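Serine protease inhibitor 4, isoform B (Drosophila melanogaster, PDB 4P0F) probably inhibits serine proteases, and perhaps cysteine proteases, as a member of the serpin family, and is seen here in its cleaved form. Local coordinates at residues 167-172 with 370-375; 293-298 with 314-319. All coordinates share one frame; numbering follows the deposited sequence.

Interaction 1 of 2, residues 167-172 with 370-375; sequences NAIHFK and LPLFWG
I169 and F373 approach from opposite directions and form the tightest part of this contact. Both branches of the isoleucine are used: methyl CG2 lies 3.9 Å from CZ at the tip of the phenylalanine ring, while CD1 reaches CE1 at 4.1 Å. CG2 comes at the ring obliquely, as does CB of F171. CG1 of I169 stands opposite the backbone N (chi1 178°), and the extended second torsion (165°) carries CD1 far enough out to touch CD2 of L372, also at 4.1 Å. The two aliphatic chains there cross at nearly a right angle. A beta-branched residue suits the strand because it puts one methyl, CG2, close to the backbone and sends a second, CD1, further into the opposing layer; the phenylalanine is long enough to reach across from that layer and rest CE1 and CZ on I169. An alanine here removes CG2, CG1 and CD1, and would probably open a gap at CZ of F373 and CD2 of L372, leaving F171 CB as the ring's remaining neighbour from this strand. F171 adds a smaller part: only its CB meets CE1 of F373, at 4.1 Å, whereas its ring leads off to an edge-to-face meeting with Y225. The solvent side is polar by contrast. H170, turned to the other face of the strand, is partly exposed and hydrogen-bonds through NE2 to E330, and K172 is exposed. On the 370-375 side, L372 and F373 together stand against the single residue L364, a classic beta bulge, which lets two consecutive apolar side chains turn toward 167-172. The arrangement belongs to the serpin core, where a central strand of sheet A, here paired with inserted strand 328-341, packs over sheet B beside the start of helix 38-49, the shutter region.

Interaction 2 of 2, residues 293-298 with 314-319; sequences RMFSDQ and SAIIHK
I316 meets F295 and M294 by the end of one branch, which can be traced outward from the strand. Its CB points toward 293-298, and there the side chain divides: CG2 makes no contact with the loop, while CG1, lying opposite the carbonyl carbon (chi1 -52°), takes the chain toward it. CG1 comes within 3.9 Å of CE1 of F295, at the ring edge and in its plane. An extended second torsion then carries the CD1 methyl on along the ring edge, near its plane, 3.6 Å from CZ and 3.7 Å from CE1. The same methyl finds CE of M294 at 4.2 Å. An isoleucine fits here because its longer branch bridges strand and loop while the shorter one stays near the strand. Strand 311-324 is the serpin sheet A strand that flanks 328-341, which in this cleaved form is the inserted reactive-loop strand; I316 also touches T335 and M337 on it. On the loop side M294 lies across its neighbour: its CG sits 3.5 Å above the plane of the F295 ring, over its centre. The thioether is bent at its last torsion (chi3 -62°), and the unbranched methionine chain is long enough to lie over F295 and still bring CE to I316. F286 of helix 283-288 touches both side chains. Beyond them the loop is shaped by S296, whose OG accepts from Q298 N at 3.0 Å (N-H...O 148°), which makes an ST turn, and donates to R293 O at 2.8 Å. R293 O also takes S296 N, so the serine holds this one carbonyl through two donors. Nearby, CB of Q298 lies above one face of the R293 guanidinium, offset toward its rim; NH2 of that group forms a salt bridge with E300.

Both contacts are buried and apolar, but they sit at different depths. Interaction 1 is central, about 5 Å from the centre of the chain to its own centre; interaction 2 lies about 17 Å out, with exposed polar residues alongside it. Their centres are about 22 Å apart, and they do not touch. The strands 161-174 and 311-324 flank the same inserted strand, 328-341, so the contacts share sheet A yet pair it differently: with a bulged sheet B strand in one, with a loop in the other. S37 lies near both strands: I169 and F373 pack on it, and H318, further along 311-324 from I316, hydrogen-bonds to its N. In sequence, both segments of interaction 2 fall between those of interaction 1.

Interaction 1 of 2, residues 167-172 with 370-375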
loop_
_atom_site.group_PDB
_atom_site.type_symbol
_atom_site.label_atom_id
_atom_site.label_comp_id
_atom_site.label_asym_id
_atom_site.label_seq_id
_atom_site.Cartn_x
_atom_site.Cartn_y
_atom_site.Cartn_z
ATOM N N ASN A 167 -4.764 8.643 4.227
ATOM C CA ASN A 167 -3.608 8.038 4.858
ATOM C C ASN A 167 -2.405 8.221 3.960
ATOM O O ASN A 167 -2.502 7.997 2.763
ATOM C CB ASN A 167 -3.806 6.545 5.110
ATOM C CG ASN A 167 -2.527 5.882 5.558
ATOM O OD1 ASN A 167 -1.723 5.398 4.735
ATOM N ND2 ASN A 167 -2.299 5.889 6.862
ATOM N N ALA A 168 -1.275 8.607 4.545
ATOM C CA ALA A 168 -0.018 8.700 3.807
ATOM C C ALA A 168 1.038 7.883 4.532
ATOM O O ALA A 168 1.010 7.776 5.754
ATOM C CB ALA A 168 0.422 10.145 3.663
ATOM N N ILE A 169 1.946 7.286 3.769
ATOM C CA ILE A 169 3.025 6.490 4.343
ATOM C C ILE A 169 4.321 6.768 3.588
ATOM O O ILE A 169 4.326 6.916 2.367
ATOM C CB ILE A 169 2.666 4.975 4.320
ATOM C CG1 ILE A 169 3.813 4.115 4.864
ATOM C CG2 ILE A 169 2.268 4.530 2.917
ATOM C CD1 ILE A 169 3.376 2.683 5.207
ATOM N N HIS A 170 5.409 6.892 4.341
ATOM C CA HIS A 170 6.724 7.135 3.756
ATOM C C HIS A 170 7.757 6.248 4.404
ATOM O O HIS A 170 7.824 6.144 5.625
ATOM C CB HIS A 170 7.132 8.592 3.913
ATOM C CG HIS A 170 8.485 8.895 3.344
ATOM N ND1 HIS A 170 9.609 9.012 4.129
ATOM C CD2 HIS A 170 8.893 9.069 2.065
ATOM C CE1 HIS A 170 10.658 9.258 3.357
ATOM N NE2 HIS A 170 10.250 9.301 2.103
ATOM N N PHE A 171 8.573 5.630 3.560
ATOM C CA PHE A 171 9.647 4.747 3.994
ATOM C C PHE A 171 10.949 5.150 3.334
ATOM O O PHE A 171 10.998 5.364 2.125
ATOM C CB PHE A 171 9.312 3.304 3.655
ATOM C CG PHE A 171 10.460 2.358 3.837
ATOM C CD1 PHE A 171 10.881 1.989 5.099
ATOM C CD2 PHE A 171 11.115 1.840 2.737
ATOM C CE1 PHE A 171 11.946 1.113 5.263
ATOM C CE2 PHE A 171 12.179 0.957 2.893
ATOM C CZ PHE A 171 12.589 0.597 4.157
ATOM N N LYS A 172 11.999 5.251 4.137
ATOM C CA LYS A 172 13.349 5.401 3.611
ATOM C C LYS A 172 14.289 4.582 4.473
ATOM O O LYS A 172 14.480 4.875 5.651
ATOM C CB LYS A 172 13.781 6.864 3.573
ATOM C CG LYS A 172 15.241 7.047 3.138
ATOM C CD LYS A 172 15.357 7.842 1.855
ATOM C CE LYS A 172 16.806 8.191 1.552
ATOM N NZ LYS A 172 16.925 9.073 0.361
ATOM N N LEU A 370 3.891 -8.455 8.245
ATOM C CA LEU A 370 3.102 -7.229 8.109
ATOM C C LEU A 370 3.564 -6.460 6.874
ATOM O O LEU A 370 4.622 -5.834 6.902
ATOM C CB LEU A 370 3.208 -6.351 9.355
ATOM C CG LEU A 370 2.041 -5.350 9.454
ATOM C CD1 LEU A 370 1.772 -4.957 10.892
ATOM C CD2 LEU A 370 2.285 -4.110 8.617
ATOM N N PRO A 371 2.785 -6.521 5.777
ATOM C CA PRO A 371 3.242 -5.897 4.537
ATOM C C PRO A 371 2.890 -4.418 4.452
ATOM O O PRO A 371 1.735 -4.044 4.625
ATOM C CB PRO A 371 2.514 -6.696 3.461
ATOM C CG PRO A 371 1.269 -7.146 4.106
ATOM C CD PRO A 371 1.545 -7.293 5.568
ATOM N N LEU A 372 3.892 -3.583 4.195
ATOM C CA LEU A 372 3.678 -2.137 4.087
ATOM C C LEU A 372 3.552 -1.714 2.633
ATOM O O LEU A 372 2.761 -0.828 2.302
ATOM C CB LEU A 372 4.820 -1.375 4.763
ATOM C CG LEU A 372 4.907 -1.547 6.278
ATOM C CD1 LEU A 372 6.156 -0.883 6.828
ATOM C CD2 LEU A 372 3.652 -1.015 6.968
ATOM N N PHE A 373 4.338 -2.357 1.774
ATOM C CA PHE A 373 4.295 -2.148 0.332
ATOM C C PHE A 373 4.359 -3.508 -0.357
ATOM O O PHE A 373 4.967 -4.457 0.158
ATOM C CB PHE A 373 5.451 -1.264 -0.163
ATOM C CG PHE A 373 5.383 0.151 0.309
ATOM C CD1 PHE A 373 5.887 0.504 1.542
ATOM C CD2 PHE A 373 4.815 1.129 -0.482
ATOM C CE1 PHE A 373 5.830 1.807 1.984
ATOM C CE2 PHE A 373 4.759 2.433 -0.040
ATOM C CZ PHE A 373 5.251 2.760 1.196
ATOM N N TRP A 374 3.754 -3.576 -1.530
ATOM C CA TRP A 374 3.678 -4.794 -2.318
ATOM C C TRP A 374 3.749 -4.400 -3.785
ATOM O O TRP A 374 3.119 -3.423 -4.200
ATOM C CB TRP A 374 2.379 -5.531 -2.005
ATOM C CG TRP A 374 2.335 -6.966 -2.389
ATOM C CD1 TRP A 374 2.467 -7.482 -3.641
ATOM C CD2 TRP A 374 2.106 -8.085 -1.515
ATOM N NE1 TRP A 374 2.359 -8.851 -3.601
ATOM C CE2 TRP A 374 2.132 -9.244 -2.309
ATOM C CE3 TRP A 374 1.889 -8.215 -0.141
ATOM C CZ2 TRP A 374 1.955 -10.519 -1.774
ATOM C CZ3 TRP A 374 1.710 -9.474 0.386
ATOM C CH2 TRP A 374 1.746 -10.609 -0.424
ATOM N N GLY A 375 4.512 -5.140 -4.583
ATOM C CA GLY A 375 4.589 -4.804 -5.988
ATOM C C GLY A 375 5.118 -5.892 -6.891
ATOM O O GLY A 375 5.455 -6.991 -6.449
#

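Interaction 2 of 2, residues 293-298 with 314-319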
loop_
_atom_site.group_PDB
_atom_site.type_symbol
_atom_site.label_atom_id
_atom_site.label_comp_id
_atom_site.label_asym_id
_atom_site.label_seq_id
_atom_site.Cartn_x
_atom_site.Cartn_y
_atom_site.Cartn_z
ATOM N N ARG A 293 -21.461 -1.669 -1.499
ATOM C CA ARG A 293 -22.544 -0.837 -0.970
ATOM C C ARG A 293 -22.110 0.607 -0.662
ATOM O O ARG A 293 -22.894 1.552 -0.841
ATOM C CB ARG A 293 -23.141 -1.492 0.281
ATOM C CG ARG A 293 -24.493 -0.941 0.700
ATOM C CD ARG A 293 -25.158 -1.868 1.707
ATOM N NE ARG A 293 -26.405 -1.337 2.240
ATOM C CZ ARG A 293 -27.610 -1.562 1.720
ATOM N NH1 ARG A 293 -27.748 -2.306 0.629
ATOM N NH2 ARG A 293 -28.682 -1.034 2.295
ATOM N N MET A 294 -20.872 0.775 -0.212
ATOM C CA MET A 294 -20.319 2.086 0.127
ATOM C C MET A 294 -20.364 3.111 -1.023
ATOM O O MET A 294 -20.385 4.317 -0.772
ATOM C CB MET A 294 -18.875 1.916 0.605
ATOM C CG MET A 294 -17.976 1.348 -0.448
ATOM S SD MET A 294 -16.448 0.696 0.266
ATOM C CE MET A 294 -15.810 2.195 0.958
ATOM N N PHE A 295 -20.384 2.649 -2.271
ATOM C CA PHE A 295 -20.421 3.546 -3.442
ATOM C C PHE A 295 -21.827 3.790 -3.966
ATOM O O PHE A 295 -22.031 4.622 -4.853
ATOM C CB PHE A 295 -19.575 2.973 -4.584
ATOM C CG PHE A 295 -18.221 2.532 -4.159
ATOM C CD1 PHE A 295 -17.249 3.456 -3.845
ATOM C CD2 PHE A 295 -17.914 1.179 -4.076
ATOM C CE1 PHE A 295 -15.995 3.049 -3.447
ATOM C CE2 PHE A 295 -16.689 0.771 -3.675
ATOM C CZ PHE A 295 -15.715 1.696 -3.366
ATOM N N SER A 296 -22.789 3.043 -3.435
ATOM C CA SER A 296 -24.149 3.042 -3.941
ATOM C C SER A 296 -25.037 4.037 -3.219
ATOM O O SER A 296 -24.683 4.573 -2.167
ATOM C CB SER A 296 -24.764 1.652 -3.800
ATOM O OG SER A 296 -25.212 1.450 -2.470
ATOM N N ASP A 297 -26.229 4.238 -3.764
ATOM C CA ASP A 297 -27.197 5.111 -3.120
ATOM C C ASP A 297 -27.845 4.450 -1.906
ATOM O O ASP A 297 -28.692 5.055 -1.246
ATOM C CB ASP A 297 -28.256 5.548 -4.126
ATOM C CG ASP A 297 -27.758 6.641 -5.057
ATOM O OD1 ASP A 297 -26.856 7.412 -4.656
ATOM O OD2 ASP A 297 -28.275 6.733 -6.188
ATOM N N GLN A 298 -27.421 3.227 -1.597
ATOM C CA GLN A 298 -27.840 2.556 -0.378
ATOM C C GLN A 298 -26.780 2.640 0.721
ATOM O O GLN A 298 -26.953 2.066 1.794
ATOM C CB GLN A 298 -28.174 1.093 -0.661
ATOM C CG GLN A 298 -29.404 0.898 -1.535
ATOM C CD GLN A 298 -29.169 1.258 -2.990
ATOM O OE1 GLN A 298 -28.207 0.802 -3.609
ATOM N NE2 GLN A 298 -30.051 2.082 -3.544
ATOM N N SER A 314 -17.517 8.619 -3.232
ATOM C CA SER A 314 -17.447 8.965 -4.654
ATOM C C SER A 314 -16.130 8.571 -5.313
ATOM O O SER A 314 -16.063 8.459 -6.534
ATOM C CB SER A 314 -17.653 10.467 -4.844
ATOM O OG SER A 314 -16.810 11.189 -3.967
ATOM N N ALA A 315 -15.077 8.411 -4.517
ATOM C CA ALA A 315 -13.791 7.994 -5.067
ATOM C C ALA A 315 -12.874 7.435 -3.997
ATOM O O ALA A 315 -12.893 7.880 -2.852
ATOM C CB ALA A 315 -13.114 9.162 -5.769
ATOM N N ILE A 316 -12.066 6.442 -4.381
ATOM C CA ILE A 316 -10.956 5.986 -3.561
ATOM C C ILE A 316 -9.733 6.011 -4.458
ATOM O O ILE A 316 -9.685 5.275 -5.434
ATOM C CB ILE A 316 -11.139 4.556 -3.004
ATOM C CG1 ILE A 316 -12.480 4.410 -2.285
ATOM C CG2 ILE A 316 -9.970 4.208 -2.079
ATOM C CD1 ILE A 316 -12.743 3.002 -1.735
ATOM N N ILE A 317 -8.777 6.888 -4.163
ATOM C CA ILE A 317 -7.616 7.060 -5.033
ATOM C C ILE A 317 -6.362 6.628 -4.289
ATOM O O ILE A 317 -6.149 7.011 -3.149
ATOM C CB ILE A 317 -7.474 8.518 -5.505
ATOM C CG1 ILE A 317 -8.707 8.929 -6.314
ATOM C CG2 ILE A 317 -6.230 8.676 -6.352
ATOM C CD1 ILE A 317 -8.907 10.424 -6.427
ATOM N N HIS A 318 -5.541 5.814 -4.943
ATOM C CA HIS A 318 -4.303 5.353 -4.350
ATOM C C HIS A 318 -3.166 5.645 -5.291
ATOM O O HIS A 318 -3.266 5.387 -6.492
ATOM C CB HIS A 318 -4.361 3.861 -4.052
ATOM C CG HIS A 318 -3.171 3.346 -3.309
ATOM N ND1 HIS A 318 -2.963 3.594 -1.969
ATOM C CD2 HIS A 318 -2.129 2.581 -3.714
ATOM C CE1 HIS A 318 -1.852 2.996 -1.580
ATOM N NE2 HIS A 318 -1.323 2.379 -2.620
ATOM N N LYS A 319 -2.094 6.187 -4.735
ATOM C CA LYS A 319 -0.875 6.430 -5.503
ATOM C C LYS A 319 0.315 5.939 -4.717
ATOM O O LYS A 319 0.370 6.116 -3.507
ATOM C CB LYS A 319 -0.715 7.913 -5.822
ATOM C CG LYS A 319 -1.708 8.462 -6.819
ATOM C CD LYS A 319 -1.182 9.768 -7.441
ATOM C CE LYS A 319 -2.232 10.421 -8.343
ATOM N NZ LYS A 319 -1.827 11.739 -8.950
#